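Local structure of ankyrin repeat and SAM domain-containing protein 3 (Homo sapiens, 4NL9) at residues A[8-14]-A[32-38]. The protein forms homo-oligomers and binds the partner protein ANKS6 through its SAM domain, the part present here, and may take part in vasopressin signalling in the kidney. The protein carries 1 engineered substitution. Coordinates in Å, arbitrary orientation, origin at the centre of the assembly. Residues are numbered along the deposited sequence.
Sequences PQDLAAL and VDLREFL. Engineered in segment 32-38: Glu36 (natural residue Ile).
Pro8 is extended, Gln9 turns with helical angles (-75/-33) and Asp10 is extended again before helix 11-17. Val32 and Asp33 are both extended before the short helix 34-37. Each lead ends in an N-cap aspartate with chi1 p. Asp10 OD1 accepts from Ala13 N at 2.9 Å, and Asp33 OD1 accepts from N of the engineered Glu36 (Ile in nature) at 3.1 Å. The first turns of the two helices meet with Leu11 CA 4.4 Å from Leu34 CA. No direct hydrogen bond crosses between the segments. One water accepts from both Leu11 N and Leu34 N, each at 3.0 Å, and so joins the two helix starts. Leu11 and Leu34 share the t,p rotamer. Leu34 CD2 lies 3.4 Å from Pro8 O, and Leu34 CD1 is 3.7 Å from Leu14 CD1. Leu11 CD2 packs 3.3 Å from Val32 O.

Both segments belong to the five-helix bundle of the SAM domain; here the N-terminal ends of its first and third helices pack together. The CA-to-CB bond of Phe37 (chi1 t) points toward 8-14, and the ring is buried. Leu11 CD1 makes a CH-pi contact over one face of the Phe37 ring, 3.9 Å from the ring centroid. Leu14 CD2 is 3.5 Å from Phe37 CE2. Phe27 stacks edge-to-face with Phe37, and Met59 and Ile63 of helix 53-65 also touch it. At the C-terminal ends of the two segments, Leu38 CD2 reaches Leu14 CD1 at 4.0 Å, and both side chains touch Trp66.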
loop_
_atom_site.group_PDB
_atom_site.type_symbol
_atom_site.label_atom_id
_atom_site.label_comp_id
_atom_site.label_asym_id
_atom_site.label_seq_id
_atom_site.Cartn_x
_atom_site.Cartn_y
_atom_site.Cartn_z
ATOM N N PRO A 8 -18.243 1.731 0.173
ATOM C CA PRO A 8 -18.228 2.818 1.158
ATOM C C PRO A 8 -19.213 3.916 0.764
ATOM O O PRO A 8 -19.396 4.183 -0.424
ATOM C CB PRO A 8 -16.786 3.339 1.085
ATOM C CG PRO A 8 -16.278 2.898 -0.249
ATOM C CD PRO A 8 -16.949 1.581 -0.514
ATOM N N GLN A 9 -19.839 4.542 1.757
ATOM C CA GLN A 9 -20.840 5.575 1.515
ATOM C C GLN A 9 -20.203 6.891 1.067
ATOM O O GLN A 9 -20.791 7.645 0.292
ATOM C CB GLN A 9 -21.676 5.814 2.776
ATOM C CG GLN A 9 -21.899 4.571 3.628
ATOM C CD GLN A 9 -20.759 4.309 4.606
ATOM O OE1 GLN A 9 -20.016 3.332 4.471
ATOM N NE2 GLN A 9 -20.620 5.184 5.600
ATOM N N ASP A 10 -19.002 7.162 1.568
ATOM C CA ASP A 10 -18.296 8.402 1.255
ATOM C C ASP A 10 -16.790 8.199 1.367
ATOM O O ASP A 10 -16.321 7.102 1.682
ATOM C CB ASP A 10 -18.783 9.581 2.123
ATOM C CG ASP A 10 -18.646 9.331 3.627
ATOM O OD1 ASP A 10 -17.854 8.481 4.069
ATOM O OD2 ASP A 10 -19.339 10.034 4.392
ATOM N N LEU A 11 -16.017 9.242 1.096
ATOM C CA LEU A 11 -14.573 9.076 1.090
ATOM C C LEU A 11 -14.040 8.713 2.476
ATOM O O LEU A 11 -13.173 7.857 2.599
ATOM C CB LEU A 11 -13.879 10.334 0.562
ATOM C CG LEU A 11 -12.356 10.249 0.454
ATOM C CD1 LEU A 11 -11.881 9.050 -0.397
ATOM C CD2 LEU A 11 -11.823 11.560 -0.106
ATOM N N ALA A 12 -14.576 9.354 3.513
ATOM C CA ALA A 12 -14.124 9.053 4.868
ATOM C C ALA A 12 -14.313 7.567 5.163
ATOM O O ALA A 12 -13.451 6.938 5.758
ATOM C CB ALA A 12 -14.869 9.904 5.876
ATOM N N ALA A 13 -15.428 7.008 4.702
ATOM C CA ALA A 13 -15.695 5.590 4.921
ATOM C C ALA A 13 -14.670 4.697 4.226
ATOM O O ALA A 13 -14.191 3.720 4.800
ATOM C CB ALA A 13 -17.117 5.236 4.483
ATOM N N LEU A 14 -14.322 5.041 2.990
ATOM C CA LEU A 14 -13.326 4.276 2.260
ATOM C C LEU A 14 -11.977 4.350 2.968
ATOM O O LEU A 14 -11.348 3.330 3.206
ATOM C CB LEU A 14 -13.214 4.763 0.803
ATOM C CG LEU A 14 -12.301 3.967 -0.139
ATOM C CD1 LEU A 14 -12.760 4.097 -1.587
ATOM C CD2 LEU A 14 -10.843 4.437 -0.035
ATOM N N VAL A 32 -11.740 16.753 -3.375
ATOM C CA VAL A 32 -11.855 15.386 -3.862
ATOM C C VAL A 32 -12.807 14.604 -2.963
ATOM O O VAL A 32 -12.494 14.337 -1.799
ATOM C CB VAL A 32 -10.481 14.682 -3.878
ATOM C CG1 VAL A 32 -10.636 13.191 -4.230
ATOM C CG2 VAL A 32 -9.533 15.375 -4.859
ATOM N N ASP A 33 -13.982 14.272 -3.489
ATOM C CA ASP A 33 -14.916 13.407 -2.782
ATOM C C ASP A 33 -14.736 11.968 -3.251
ATOM O O ASP A 33 -13.815 11.675 -4.016
ATOM C CB ASP A 33 -16.358 13.864 -3.028
ATOM C CG ASP A 33 -16.774 13.764 -4.489
ATOM O OD1 ASP A 33 -15.900 13.723 -5.386
ATOM O OD2 ASP A 33 -17.993 13.711 -4.753
ATOM N N LEU A 34 -15.618 11.082 -2.804
ATOM C CA LEU A 34 -15.540 9.667 -3.177
ATOM C C LEU A 34 -15.586 9.446 -4.680
ATOM O O LEU A 34 -14.761 8.718 -5.227
ATOM C CB LEU A 34 -16.642 8.859 -2.497
ATOM C CG LEU A 34 -16.630 7.365 -2.830
ATOM C CD1 LEU A 34 -15.315 6.703 -2.421
ATOM C CD2 LEU A 34 -17.809 6.675 -2.154
ATOM N N ARG A 35 -16.529 10.090 -5.356
ATOM C CA ARG A 35 -16.656 9.924 -6.801
ATOM C C ARG A 35 -15.364 10.297 -7.534
ATOM O O ARG A 35 -14.881 9.532 -8.376
ATOM C CB ARG A 35 -17.827 10.753 -7.314
ATOM C CG ARG A 35 -18.100 10.572 -8.787
ATOM C CD ARG A 35 -19.452 11.176 -9.132
ATOM N NE ARG A 35 -19.530 11.611 -10.523
ATOM C CZ ARG A 35 -19.218 12.836 -10.936
ATOM N NH1 ARG A 35 -18.805 13.745 -10.062
ATOM N NH2 ARG A 35 -19.318 13.153 -12.221
ATOM N N GLU A 36 -14.790 11.451 -7.207
ATOM C CA GLU A 36 -13.542 11.855 -7.841
ATOM C C GLU A 36 -12.396 10.939 -7.430
ATOM O O GLU A 36 -11.552 10.601 -8.250
ATOM C CB GLU A 36 -13.194 13.317 -7.541
ATOM C CG GLU A 36 -11.896 13.752 -8.212
ATOM C CD GLU A 36 -11.584 15.227 -8.045
ATOM O OE1 GLU A 36 -12.307 15.917 -7.300
ATOM O OE2 GLU A 36 -10.606 15.696 -8.670
ATOM N N PHE A 37 -12.365 10.539 -6.164
ATOM C CA PHE A 37 -11.304 9.654 -5.688
ATOM C C PHE A 37 -11.246 8.366 -6.521
ATOM O O PHE A 37 -10.166 7.883 -6.870
ATOM C CB PHE A 37 -11.520 9.339 -4.195
ATOM C CG PHE A 37 -10.525 8.355 -3.625
ATOM C CD1 PHE A 37 -9.291 8.790 -3.159
ATOM C CD2 PHE A 37 -10.833 7.003 -3.559
ATOM C CE1 PHE A 37 -8.377 7.889 -2.629
ATOM C CE2 PHE A 37 -9.924 6.089 -3.031
ATOM C CZ PHE A 37 -8.695 6.537 -2.563
ATOM N N LEU A 38 -12.415 7.826 -6.858
ATOM C CA LEU A 38 -12.496 6.569 -7.593
ATOM C C LEU A 38 -12.085 6.696 -9.053
ATOM O O LEU A 38 -11.974 5.680 -9.749
ATOM C CB LEU A 38 -13.890 5.953 -7.458
ATOM C CG LEU A 38 -14.266 5.494 -6.047
ATOM C CD1 LEU A 38 -15.729 5.083 -5.978
ATOM C CD2 LEU A 38 -13.368 4.345 -5.552
HETATM O O HOH W 1 -17.293 11.541 -0.333
#